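Local atomic coordinates of genome polyprotein (Chicken sicinivirus JSY, PDB entry 6QWT), a protein that probably copies viral RNA during genome replication, this chain being the RNA-dependent RNA polymerase (3Dpol) portion of the polyprotein. Residues V15-K20 against D49-A54; K34-L39 against D43-A48; V53-A58 against H280-Q285; L157-R162 against W411-P416. One frame throughout, in Å; residues are numbered along the deposited sequence.

How the interactions relate
All four interactions lie in one region, in which N-terminal segments probably meet the fingers and the base of the thumb of a picornaviral right hand. Interaction 1 joins interaction 2 through Arg17 NH2, 3.2 Å from Leu39 O; their centres are about 9 Å apart. Interaction 3 continues from helix 50-54 and meets interaction 1 where Val15 and Asp51 pack on Phe282. Residues 157-162 of interaction 4, probably the start of motif F, tie the group together: Asp159 OD2 lies 2.7 Å from Ser19 OG, and Glu35 O lies 2.7 Å from Arg162 N. In relatives motif F lines the nucleotide entry channel, so interaction 4 probably lies beside that channel.

Interaction 1. Residues V15-K20 against D49-A54; sequences VPRRSK and DVDQVA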
loop_
_atom_site.group_PDB
_atom_site.type_symbol
_atom_site.label_atom_id
_atom_site.label_comp_id
_atom_site.label_asym_id
_atom_site.label_seq_id
_atom_site.Cartn_x
_atom_site.Cartn_y
_atom_site.Cartn_z
ATOM N N VAL A 15 -9.090 19.862 -6.749
ATOM C CA VAL A 15 -9.201 18.901 -5.655
ATOM C C VAL A 15 -10.687 18.675 -5.383
ATOM O O VAL A 15 -11.372 19.615 -4.943
ATOM C CB VAL A 15 -8.478 19.395 -4.395
ATOM C CG1 VAL A 15 -8.641 18.396 -3.259
ATOM C CG2 VAL A 15 -7.004 19.647 -4.689
ATOM N N PRO A 16 -11.222 17.478 -5.630
ATOM C CA PRO A 16 -12.648 17.239 -5.364
ATOM C C PRO A 16 -12.976 17.444 -3.890
ATOM O O PRO A 16 -12.291 16.922 -3.006
ATOM C CB PRO A 16 -12.851 15.781 -5.796
ATOM C CG PRO A 16 -11.730 15.505 -6.760
ATOM C CD PRO A 16 -10.568 16.313 -6.253
ATOM N N ARG A 17 -14.027 18.223 -3.632
ATOM C CA ARG A 17 -14.447 18.550 -2.275
ATOM C C ARG A 17 -15.753 17.878 -1.876
ATOM O O ARG A 17 -16.211 18.064 -0.745
ATOM C CB ARG A 17 -14.579 20.070 -2.110
ATOM C CG ARG A 17 -13.295 20.844 -2.381
ATOM C CD ARG A 17 -12.219 20.514 -1.356
ATOM N NE ARG A 17 -10.988 21.267 -1.588
ATOM C CZ ARG A 17 -9.993 21.354 -0.710
ATOM N NH1 ARG A 17 -8.907 22.059 -0.995
ATOM N NH2 ARG A 17 -10.089 20.737 0.460
ATOM N N ARG A 18 -16.367 17.108 -2.771
ATOM C CA ARG A 18 -17.575 16.355 -2.470
ATOM C C ARG A 18 -17.277 14.864 -2.559
ATOM O O ARG A 18 -16.598 14.409 -3.486
ATOM C CB ARG A 18 -18.711 16.726 -3.429
ATOM C CG ARG A 18 -20.029 16.038 -3.121
ATOM C CD ARG A 18 -21.060 16.335 -4.193
ATOM N NE ARG A 18 -21.055 17.746 -4.570
ATOM C CZ ARG A 18 -21.801 18.676 -3.984
ATOM N NH1 ARG A 18 -21.733 19.935 -4.389
ATOM N NH2 ARG A 18 -22.617 18.348 -2.991
ATOM N N SER A 19 -17.787 14.109 -1.590
ATOM C CA SER A 19 -17.552 12.674 -1.541
ATOM C C SER A 19 -18.458 11.945 -2.523
ATOM O O SER A 19 -19.617 12.322 -2.720
ATOM C CB SER A 19 -17.784 12.142 -0.126
ATOM O OG SER A 19 -17.659 10.729 -0.079
ATOM N N LYS A 20 -17.914 10.900 -3.148
ATOM C CA LYS A 20 -18.701 10.003 -3.984
ATOM C C LYS A 20 -19.431 8.938 -3.177
ATOM O O LYS A 20 -20.233 8.191 -3.749
ATOM C CB LYS A 20 -17.805 9.328 -5.026
ATOM C CG LYS A 20 -16.911 10.286 -5.791
ATOM C CD LYS A 20 -17.249 10.302 -7.273
ATOM C CE LYS A 20 -16.127 10.935 -8.084
ATOM N NZ LYS A 20 -14.867 10.141 -8.013
ATOM N N ASP A 49 -9.702 22.421 10.163
ATOM C CA ASP A 49 -9.450 22.686 8.752
ATOM C C ASP A 49 -8.750 21.467 8.162
ATOM O O ASP A 49 -7.633 21.133 8.573
ATOM C CB ASP A 49 -8.596 23.944 8.590
ATOM C CG ASP A 49 -8.425 24.366 7.142
ATOM O OD1 ASP A 49 -8.868 23.629 6.240
ATOM O OD2 ASP A 49 -7.841 25.446 6.911
ATOM N N VAL A 50 -9.407 20.810 7.202
ATOM C CA VAL A 50 -8.909 19.527 6.715
ATOM C C VAL A 50 -7.602 19.706 5.944
ATOM O O VAL A 50 -6.682 18.888 6.065
ATOM C CB VAL A 50 -9.988 18.812 5.876
ATOM C CG1 VAL A 50 -10.393 19.641 4.665
ATOM C CG2 VAL A 50 -9.508 17.432 5.454
ATOM N N ASP A 51 -7.486 20.780 5.154
ATOM C CA ASP A 51 -6.238 21.026 4.438
ATOM C C ASP A 51 -5.074 21.221 5.404
ATOM O O ASP A 51 -3.930 20.891 5.074
ATOM C CB ASP A 51 -6.378 22.243 3.521
ATOM C CG ASP A 51 -7.208 21.953 2.284
ATOM O OD1 ASP A 51 -7.269 22.821 1.388
ATOM O OD2 ASP A 51 -7.805 20.859 2.208
ATOM N N GLN A 52 -5.348 21.744 6.600
ATOM C CA GLN A 52 -4.314 21.903 7.614
ATOM C C GLN A 52 -4.007 20.575 8.303
ATOM O O GLN A 52 -2.837 20.208 8.473
ATOM C CB GLN A 52 -4.750 22.960 8.633
ATOM C CG GLN A 52 -3.641 23.475 9.534
ATOM C CD GLN A 52 -3.426 22.598 10.753
ATOM O OE1 GLN A 52 -4.384 22.104 11.354
ATOM N NE2 GLN A 52 -2.166 22.393 11.120
ATOM N N VAL A 53 -5.046 19.837 8.695
ATOM C CA VAL A 53 -4.833 18.574 9.400
ATOM C C VAL A 53 -4.202 17.537 8.476
ATOM O O VAL A 53 -3.325 16.772 8.891
ATOM C CB VAL A 53 -6.157 18.068 10.001
ATOM C CG1 VAL A 53 -5.948 16.729 10.699
ATOM C CG2 VAL A 53 -6.730 19.100 10.968
ATOM N N ALA A 54 -4.627 17.497 7.207
ATOM C CA ALA A 54 -4.121 16.475 6.293
ATOM C C ALA A 54 -2.624 16.621 6.040
ATOM O O ALA A 54 -1.952 15.635 5.720
ATOM C CB ALA A 54 -4.885 16.521 4.968
#
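Arg17 and Asp51 meet head-on in a bidentate salt bridge, with two nitrogens at the end of the guanidinium serving the two carboxylate oxygens. NH2 of Arg17 gives a nearly straight bond to OD2 of Asp51 (2.9 Å, 173°), and OD2 lies close to the guanidinium plane. The second bond, from Arg17 NH1 to Asp51 OD1, is 3.0 Å long and uses the syn lone pair of that oxygen. Because the two planes are turned 32° apart, the pair is twisted rather than flat. Two hydrogen bonds between the same pair fix the rotation of both groups, which suits an arginine facing an aspartate. The arginine chain turns at chi2 (-65°) and is then extended through chi3, carrying its head to the helix.

Around the salt bridge, Val15 places CG1 over one face of the guanidinium, towards its rim. NH2 of Arg17 also bonds to Leu39 O, giving that nitrogen a second acceptor. Asp51 stands in the first turn of helix 50-54, where Asp49 is the N-cap: its OD1 takes a weak bond from Asp51 N at 3.3 Å. Arg41 forms a salt bridge with Asp49, adding a second basic group beside the helix start. The whole is an N-capped helix pinned by a bidentate salt bridge, here fastening the N-terminal segment, before strand 22-23, to what is probably part of the fingers of the polymerase.

Interaction 2. Residues K34-L39 against D43-A48; sequences KEPAVL and DRRTEA
A bend at chi3 (-55°) brings the head of Arg45 between Asp43 on one side and Glu35 with the Pro36 carbonyl on the other, while Glu35, with CG anti to its own carbonyl carbon (chi1 -73°), reaches out to meet it. The result is a salt-bridge network built on an Asx turn: OD1 of Asp43 accepts from Arg45 N at 2.8 Å, two residues on, within the type I beta turn from Asp43 to Thr46. Asp43 also holds the arginine side-on, with NE bonded to OD1 and NH2 to OD2, so OD1 serves two donors from one residue.

The carboxylate of Glu35 lies nearly coplanar with the guanidinium and offers OE1, through its anti lone pair, to Arg45 NH1 at 3.0 Å. The end of the guanidinium clasps the carbonyl of Pro36, whose oxygen is 2.9 Å from NH1 and 3.0 Å from NH2. With acceptors ranged round its edge, the rotation of the Arg45 head is fixed; the many in-plane N-H groups of arginine explain its use here. Two nearby carboxylates would be expected to favour its positive charge.

Val38 supplies an apolar side and also touches Val167 of helix 164-168. Its CG1 packs on Asp43 CB at 3.6 Å and against Thr46 CG2. A water bridges to the backbone, accepting from Leu39 N and donating to Asp43 OD2 at 2.7 Å.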
loop_
_atom_site.group_PDB
_atom_site.type_symbol
_atom_site.label_atom_id
_atom_site.label_comp_id
_atom_site.label_asym_id
_atom_site.label_seq_id
_atom_site.Cartn_x
_atom_site.Cartn_y
_atom_site.Cartn_z
ATOM N N LYS A 34 -18.469 4.444 11.130
ATOM C CA LYS A 34 -17.617 5.011 10.097
ATOM C C LYS A 34 -18.455 5.889 9.181
ATOM O O LYS A 34 -19.642 5.631 8.967
ATOM C CB LYS A 34 -16.924 3.924 9.266
ATOM C CG LYS A 34 -15.703 3.298 9.920
ATOM C CD LYS A 34 -15.353 1.980 9.245
ATOM C CE LYS A 34 -13.856 1.725 9.241
ATOM N NZ LYS A 34 -13.527 0.466 8.515
ATOM N N GLU A 35 -17.820 6.919 8.637
ATOM C CA GLU A 35 -18.446 7.860 7.723
ATOM C C GLU A 35 -17.409 8.295 6.699
ATOM O O GLU A 35 -16.205 8.130 6.921
ATOM C CB GLU A 35 -19.003 9.081 8.469
ATOM C CG GLU A 35 -20.257 8.800 9.282
ATOM C CD GLU A 35 -20.738 10.017 10.048
ATOM O OE1 GLU A 35 -20.296 11.139 9.722
ATOM O OE2 GLU A 35 -21.554 9.853 10.978
ATOM N N PRO A 36 -17.845 8.836 5.558
ATOM C CA PRO A 36 -16.880 9.338 4.570
ATOM C C PRO A 36 -15.985 10.418 5.161
ATOM O O PRO A 36 -16.431 11.263 5.937
ATOM C CB PRO A 36 -17.773 9.895 3.456
ATOM C CG PRO A 36 -19.044 9.117 3.576
ATOM C CD PRO A 36 -19.227 8.888 5.050
ATOM N N ALA A 37 -14.707 10.375 4.783
ATOM C CA ALA A 37 -13.730 11.320 5.303
ATOM C C ALA A 37 -14.110 12.752 4.946
ATOM O O ALA A 37 -14.782 13.013 3.943
ATOM C CB ALA A 37 -12.337 11.011 4.754
ATOM N N VAL A 38 -13.666 13.685 5.784
ATOM C CA VAL A 38 -13.879 15.105 5.533
ATOM C C VAL A 38 -13.087 15.512 4.294
ATOM O O VAL A 38 -11.861 15.364 4.243
ATOM C CB VAL A 38 -13.475 15.942 6.753
ATOM C CG1 VAL A 38 -13.530 17.430 6.426
ATOM C CG2 VAL A 38 -14.366 15.616 7.936
ATOM N N LEU A 39 -13.783 16.026 3.283
ATOM C CA LEU A 39 -13.111 16.545 2.101
ATOM C C LEU A 39 -13.189 18.058 1.974
ATOM O O LEU A 39 -12.312 18.651 1.339
ATOM C CB LEU A 39 -13.686 15.900 0.829
ATOM C CG LEU A 39 -13.648 14.366 0.772
ATOM C CD1 LEU A 39 -14.273 13.855 -0.515
ATOM C CD2 LEU A 39 -12.225 13.832 0.922
ATOM N N ASP A 43 -16.857 21.481 6.138
ATOM C CA ASP A 43 -17.633 20.348 6.636
ATOM C C ASP A 43 -18.160 20.633 8.038
ATOM O O ASP A 43 -17.398 20.993 8.942
ATOM C CB ASP A 43 -16.777 19.078 6.633
ATOM C CG ASP A 43 -17.611 17.800 6.696
ATOM O OD1 ASP A 43 -18.475 17.682 7.595
ATOM O OD2 ASP A 43 -17.397 16.907 5.847
ATOM N N ARG A 44 -19.474 20.472 8.217
ATOM C CA ARG A 44 -20.097 20.748 9.506
ATOM C C ARG A 44 -19.775 19.689 10.553
ATOM O O ARG A 44 -19.951 19.947 11.748
ATOM C CB ARG A 44 -21.614 20.867 9.343
ATOM N N ARG A 45 -19.308 18.509 10.139
ATOM C CA ARG A 45 -18.999 17.454 11.095
ATOM C C ARG A 45 -17.700 17.695 11.855
ATOM O O ARG A 45 -17.417 16.958 12.807
ATOM C CB ARG A 45 -18.928 16.100 10.383
ATOM C CG ARG A 45 -20.254 15.622 9.809
ATOM C CD ARG A 45 -20.058 14.401 8.928
ATOM N NE ARG A 45 -19.086 14.653 7.869
ATOM C CZ ARG A 45 -18.421 13.701 7.224
ATOM N NH1 ARG A 45 -18.627 12.427 7.526
ATOM N NH2 ARG A 45 -17.550 14.022 6.275
ATOM N N THR A 46 -16.909 18.696 11.468
ATOM C CA THR A 46 -15.637 18.977 12.116
ATOM C C THR A 46 -15.491 20.474 12.359
ATOM O O THR A 46 -16.041 21.299 11.625
ATOM C CB THR A 46 -14.441 18.471 11.277
ATOM O OG1 THR A 46 -13.217 18.723 11.980
ATOM C CG2 THR A 46 -14.391 19.168 9.921
ATOM N N GLU A 47 -14.747 20.812 13.410
ATOM C CA GLU A 47 -14.364 22.188 13.690
ATOM C C GLU A 47 -12.977 22.526 13.161
ATOM O O GLU A 47 -12.556 23.683 13.256
ATOM C CB GLU A 47 -14.418 22.458 15.199
ATOM C CG GLU A 47 -15.754 22.129 15.838
ATOM C CD GLU A 47 -16.825 23.140 15.492
ATOM O OE1 GLU A 47 -16.750 24.279 15.999
ATOM O OE2 GLU A 47 -17.741 22.798 14.712
ATOM N N ALA A 48 -12.266 21.550 12.608
ATOM C CA ALA A 48 -10.905 21.735 12.133
ATOM C C ALA A 48 -10.883 22.036 10.637
ATOM O O ALA A 48 -11.890 21.930 9.931
ATOM C CB ALA A 48 -10.059 20.494 12.437
HETATM O O HOH W 1 -16.616 16.660 3.262
#

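Interaction 3. Residues V53-A58 against H280-Q285; sequences VAFSAA and HVFGDQ. Unlike the reference sequence in segment 53-58: Ala57 (reference Lys), Ala58 (reference Gln).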
loop_
_atom_site.group_PDB
_atom_site.type_symbol
_atom_site.label_atom_id
_atom_site.label_comp_id
_atom_site.label_asym_id
_atom_site.label_seq_id
_atom_site.Cartn_x
_atom_site.Cartn_y
_atom_site.Cartn_z
ATOM N N VAL A 53 -5.046 19.837 8.695
ATOM C CA VAL A 53 -4.833 18.574 9.400
ATOM C C VAL A 53 -4.202 17.537 8.476
ATOM O O VAL A 53 -3.325 16.772 8.891
ATOM C CB VAL A 53 -6.157 18.068 10.001
ATOM C CG1 VAL A 53 -5.948 16.729 10.699
ATOM C CG2 VAL A 53 -6.730 19.100 10.968
ATOM N N ALA A 54 -4.627 17.497 7.207
ATOM C CA ALA A 54 -4.121 16.475 6.293
ATOM C C ALA A 54 -2.624 16.621 6.040
ATOM O O ALA A 54 -1.952 15.635 5.720
ATOM C CB ALA A 54 -4.885 16.521 4.968
ATOM N N PHE A 55 -2.083 17.830 6.171
ATOM C CA PHE A 55 -0.664 18.075 5.954
ATOM C C PHE A 55 0.093 18.316 7.254
ATOM O O PHE A 55 1.260 18.716 7.214
ATOM C CB PHE A 55 -0.472 19.265 5.009
ATOM C CG PHE A 55 -0.754 18.949 3.567
ATOM C CD1 PHE A 55 -2.027 19.104 3.045
ATOM C CD2 PHE A 55 0.256 18.498 2.733
ATOM C CE1 PHE A 55 -2.291 18.812 1.720
ATOM C CE2 PHE A 55 0.001 18.205 1.403
ATOM C CZ PHE A 55 -1.274 18.363 0.897
ATOM N N SER A 56 -0.538 18.069 8.407
ATOM C CA SER A 56 0.079 18.434 9.679
ATOM C C SER A 56 1.264 17.538 10.021
ATOM O O SER A 56 2.184 17.977 10.720
ATOM C CB SER A 56 -0.960 18.394 10.801
ATOM O OG SER A 56 -1.503 17.094 10.960
ATOM N N ALA A 57 1.266 16.292 9.546
ATOM C CA ALA A 57 2.380 15.394 9.816
ATOM C C ALA A 57 3.535 15.571 8.840
ATOM O O ALA A 57 4.604 14.988 9.057
ATOM C CB ALA A 57 1.904 13.942 9.791
ATOM N N ALA A 58 3.346 16.342 7.774
ATOM C CA ALA A 58 4.430 16.649 6.859
ATOM C C ALA A 58 5.235 17.838 7.375
ATOM O O ALA A 58 4.781 18.610 8.224
ATOM C CB ALA A 58 3.887 16.945 5.461
ATOM N N HIS A 280 5.084 17.834 -6.187
ATOM C CA HIS A 280 3.670 17.593 -5.946
ATOM C C HIS A 280 2.851 18.808 -6.355
ATOM O O HIS A 280 3.347 19.937 -6.361
ATOM C CB HIS A 280 3.397 17.279 -4.469
ATOM C CG HIS A 280 4.140 16.089 -3.948
ATOM N ND1 HIS A 280 3.509 14.918 -3.586
ATOM C CD2 HIS A 280 5.460 15.892 -3.711
ATOM C CE1 HIS A 280 4.408 14.051 -3.155
ATOM N NE2 HIS A 280 5.599 14.616 -3.223
ATOM N N VAL A 281 1.585 18.565 -6.691
ATOM C CA VAL A 281 0.628 19.638 -6.937
ATOM C C VAL A 281 -0.681 19.281 -6.241
ATOM O O VAL A 281 -1.300 18.257 -6.552
ATOM C CB VAL A 281 0.406 19.909 -8.437
ATOM C CG1 VAL A 281 0.005 18.643 -9.202
ATOM C CG2 VAL A 281 -0.609 21.025 -8.626
ATOM N N PHE A 282 -1.084 20.105 -5.281
ATOM C CA PHE A 282 -2.322 19.927 -4.527
ATOM C C PHE A 282 -3.206 21.131 -4.829
ATOM O O PHE A 282 -3.081 22.179 -4.186
ATOM C CB PHE A 282 -2.032 19.796 -3.034
ATOM C CG PHE A 282 -3.262 19.677 -2.176
ATOM C CD1 PHE A 282 -3.989 18.498 -2.140
ATOM C CD2 PHE A 282 -3.679 20.738 -1.391
ATOM C CE1 PHE A 282 -5.115 18.384 -1.345
ATOM C CE2 PHE A 282 -4.804 20.631 -0.594
ATOM C CZ PHE A 282 -5.522 19.453 -0.570
ATOM N N GLY A 283 -4.092 20.992 -5.808
ATOM C CA GLY A 283 -4.851 22.149 -6.252
ATOM C C GLY A 283 -3.900 23.103 -6.955
ATOM O O GLY A 283 -3.226 22.740 -7.928
ATOM N N ASP A 284 -3.827 24.340 -6.463
ATOM C CA ASP A 284 -2.871 25.327 -6.949
ATOM C C ASP A 284 -1.664 25.459 -6.022
ATOM O O ASP A 284 -0.919 26.443 -6.109
ATOM C CB ASP A 284 -3.556 26.687 -7.135
ATOM C CG ASP A 284 -2.706 27.677 -7.925
ATOM O OD1 ASP A 284 -2.213 27.315 -9.015
ATOM O OD2 ASP A 284 -2.528 28.817 -7.446
ATOM N N GLN A 285 -1.461 24.488 -5.132
ATOM C CA GLN A 285 -0.311 24.470 -4.234
ATOM C C GLN A 285 0.767 23.583 -4.850
ATOM O O GLN A 285 0.606 22.360 -4.931
ATOM C CB GLN A 285 -0.707 23.976 -2.845
ATOM C CG GLN A 285 -1.795 24.800 -2.180
ATOM C CD GLN A 285 -1.394 26.251 -1.986
ATOM O OE1 GLN A 285 -0.473 26.558 -1.228
ATOM N NE2 GLN A 285 -2.089 27.152 -2.670
#
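Phe55 and Phe282 form a T-shaped (edge-to-face) stack that carries the whole contact. It joins the end of helix 50-54 to the beta hairpin of strands 277-282 and 285-290, whose type II' turn runs from Phe282 to Gln285. The edge of Phe55 points at the face of Phe282; the ring centroids are 5.0 Å apart and the planes are at 68°. This geometry brings the partly positive ring hydrogens of one phenylalanine over the electron-rich face of the other, an attraction that needs no polar group.

Phe282 is buried. With CG anti to the backbone N (chi1 177°), its ring swings out of the strand towards Phe55, and Thr155 of the neighbouring strand 152-157 packs against both aromatic residues. On the other side, Phe55 opens a type I turn, closed by a backbone bond from Ala58 N (a residue that differs from the reference sequence) to Phe55 O at 3.2 Å. Gly283 follows Phe282 with positive phi, as the first corner residue of the type II' turn has, a conformation that glycine adopts readily.

Two atoms of the Phe55 edge do the touching: CZ is 3.9 Å from CG of Phe282, while CE1 stands 3.8 Å above the ring plane, over its centre.

Interaction 4. Residues L157-R162 against W411-P416; sequences LKDELR and WTRGGP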
loop_
_atom_site.group_PDB
_atom_site.type_symbol
_atom_site.label_atom_id
_atom_site.label_comp_id
_atom_site.label_asym_id
_atom_site.label_seq_id
_atom_site.Cartn_x
_atom_site.Cartn_y
_atom_site.Cartn_z
ATOM N N LEU A 157 -7.193 14.692 -1.449
ATOM C CA LEU A 157 -7.709 14.112 -0.218
ATOM C C LEU A 157 -8.395 12.790 -0.544
ATOM O O LEU A 157 -9.212 12.710 -1.470
ATOM C CB LEU A 157 -8.682 15.078 0.454
ATOM C CG LEU A 157 -8.110 16.461 0.763
ATOM C CD1 LEU A 157 -9.189 17.399 1.287
ATOM C CD2 LEU A 157 -6.964 16.346 1.756
ATOM N N LYS A 158 -8.045 11.748 0.201
ATOM C CA LYS A 158 -8.528 10.410 -0.120
ATOM C C LYS A 158 -9.978 10.265 0.320
ATOM O O LYS A 158 -10.284 10.316 1.516
ATOM C CB LYS A 158 -7.653 9.342 0.531
ATOM C CG LYS A 158 -7.998 7.936 0.051
ATOM C CD LYS A 158 -7.116 6.852 0.660
ATOM C CE LYS A 158 -6.810 5.787 -0.391
ATOM N NZ LYS A 158 -5.361 5.452 -0.388
ATOM N N ASP A 159 -10.863 10.065 -0.650
ATOM C CA ASP A 159 -12.289 9.869 -0.411
ATOM C C ASP A 159 -12.514 8.424 0.020
ATOM O O ASP A 159 -12.441 7.506 -0.803
ATOM C CB ASP A 159 -13.054 10.205 -1.685
ATOM C CG ASP A 159 -14.566 10.203 -1.497
ATOM O OD1 ASP A 159 -15.263 10.380 -2.519
ATOM O OD2 ASP A 159 -15.061 10.026 -0.356
ATOM N N GLU A 160 -12.777 8.216 1.311
ATOM C CA GLU A 160 -12.879 6.871 1.861
ATOM C C GLU A 160 -13.613 6.925 3.194
ATOM O O GLU A 160 -13.719 7.981 3.819
ATOM C CB GLU A 160 -11.498 6.233 2.053
ATOM C CG GLU A 160 -10.797 6.695 3.331
ATOM C CD GLU A 160 -9.324 6.336 3.370
ATOM O OE1 GLU A 160 -8.525 7.162 3.863
ATOM O OE2 GLU A 160 -8.968 5.229 2.914
ATOM N N LEU A 161 -14.113 5.765 3.624
ATOM C CA LEU A 161 -14.726 5.657 4.943
ATOM C C LEU A 161 -13.667 5.782 6.031
ATOM O O LEU A 161 -12.570 5.226 5.920
ATOM C CB LEU A 161 -15.461 4.323 5.090
ATOM C CG LEU A 161 -16.779 4.124 4.335
ATOM C CD1 LEU A 161 -17.388 2.777 4.691
ATOM C CD2 LEU A 161 -17.764 5.254 4.620
ATOM N N ARG A 162 -13.998 6.519 7.089
ATOM C CA ARG A 162 -13.105 6.704 8.223
ATOM C C ARG A 162 -13.899 6.576 9.513
ATOM O O ARG A 162 -15.109 6.814 9.537
ATOM C CB ARG A 162 -12.402 8.070 8.174
ATOM C CG ARG A 162 -11.591 8.304 6.912
ATOM C CD ARG A 162 -10.257 7.597 6.979
ATOM N NE ARG A 162 -9.252 8.427 7.633
ATOM C CZ ARG A 162 -8.115 7.966 8.139
ATOM N NH1 ARG A 162 -7.830 6.671 8.068
ATOM N NH2 ARG A 162 -7.260 8.803 8.717
ATOM N N TRP A 411 -22.613 1.834 2.447
ATOM C CA TRP A 411 -22.271 2.943 1.569
ATOM C C TRP A 411 -21.986 2.415 0.172
ATOM O O TRP A 411 -21.631 1.248 -0.016
ATOM C CB TRP A 411 -21.059 3.727 2.090
ATOM C CG TRP A 411 -21.239 4.245 3.480
ATOM C CD1 TRP A 411 -20.991 3.576 4.643
ATOM C CD2 TRP A 411 -21.717 5.544 3.858
ATOM N NE1 TRP A 411 -21.280 4.379 5.722
ATOM C CE2 TRP A 411 -21.729 5.591 5.267
ATOM C CE3 TRP A 411 -22.135 6.670 3.141
ATOM C CZ2 TRP A 411 -22.141 6.720 5.973
ATOM C CZ3 TRP A 411 -22.544 7.791 3.844
ATOM C CH2 TRP A 411 -22.545 7.807 5.246
ATOM N N THR A 412 -22.146 3.294 -0.813
ATOM C CA THR A 412 -21.888 2.951 -2.202
ATOM C C THR A 412 -21.306 4.160 -2.916
ATOM O O THR A 412 -21.460 5.300 -2.474
ATOM C CB THR A 412 -23.162 2.476 -2.916
ATOM O OG1 THR A 412 -22.845 2.110 -4.265
ATOM C CG2 THR A 412 -24.214 3.575 -2.928
ATOM N N ARG A 413 -20.620 3.897 -4.025
ATOM C CA ARG A 413 -20.071 4.950 -4.868
ATOM C C ARG A 413 -20.919 5.215 -6.105
ATOM O O ARG A 413 -20.528 6.031 -6.943
ATOM C CB ARG A 413 -18.634 4.609 -5.280
ATOM C CG ARG A 413 -17.574 5.196 -4.356
ATOM C CD ARG A 413 -16.228 4.522 -4.542
ATOM N NE ARG A 413 -15.527 4.355 -3.269
ATOM C CZ ARG A 413 -14.713 5.265 -2.744
ATOM N NH1 ARG A 413 -14.495 6.405 -3.384
ATOM N NH2 ARG A 413 -14.117 5.036 -1.582
ATOM N N GLY A 414 -22.064 4.547 -6.244
ATOM C CA GLY A 414 -23.005 4.831 -7.309
ATOM C C GLY A 414 -23.178 3.734 -8.337
ATOM O O GLY A 414 -24.029 3.877 -9.225
ATOM N N GLY A 415 -22.407 2.652 -8.266
ATOM C CA GLY A 415 -22.575 1.558 -9.191
ATOM C C GLY A 415 -23.768 0.705 -8.812
ATOM O O GLY A 415 -24.545 1.051 -7.915
ATOM N N PRO A 416 -23.951 -0.421 -9.499
ATOM C CA PRO A 416 -24.976 -1.384 -9.066
ATOM C C PRO A 416 -24.643 -1.907 -7.677
ATOM O O PRO A 416 -23.562 -2.453 -7.444
ATOM C CB PRO A 416 -24.901 -2.488 -10.128
ATOM C CG PRO A 416 -24.228 -1.847 -11.307
ATOM C CD PRO A 416 -23.269 -0.853 -10.730
#
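Trp411 begins the contact by offering one face of its indole to Leu161. A methyl of the leucine, CD2, sits over the five-membered ring, 3.7 Å from its centroid and 11° off the normal, which makes a CH-pi contact. The other methyl, CD1, reaches Trp411 CD1 at 3.7 Å, so both methyls of the leucine rest on the same indole face. Pro36 packs on both Leu161 and Trp411, adding a third apolar surface.

Thr412 turns from this pair and serves its own segment: OG1 accepts from Gly414 N at 3.2 Å, an ST turn that shapes the chain beyond the strand.

Arg413 then reaches across, its chain bent at chi3, to the backbone of Asp159. NH2 bonds to Asp159 O at 3.1 Å (164°), the oxygen lying in the guanidinium plane although the donor is tilted from the carbonyl plane; the bond from NH1 to the same oxygen is weak. The carboxylate of Asp159 adds charge attraction only, for OD1 lies well out of the guanidinium plane; Lys20 N engages OD1 and Ser19 OG engages OD2.

Gly414 turns the chain with backbone angles that favour glycine. Strand 411-412 pairs with strand 22-23. Residues 158-162 probably begin picornaviral motif F, and 411-416 probably lie at the start of the thumb, as in relatives, so the Leu161-Trp411 and Asp159-Arg413 contacts probably join motif F of the fingers to the thumb of the polymerase right hand.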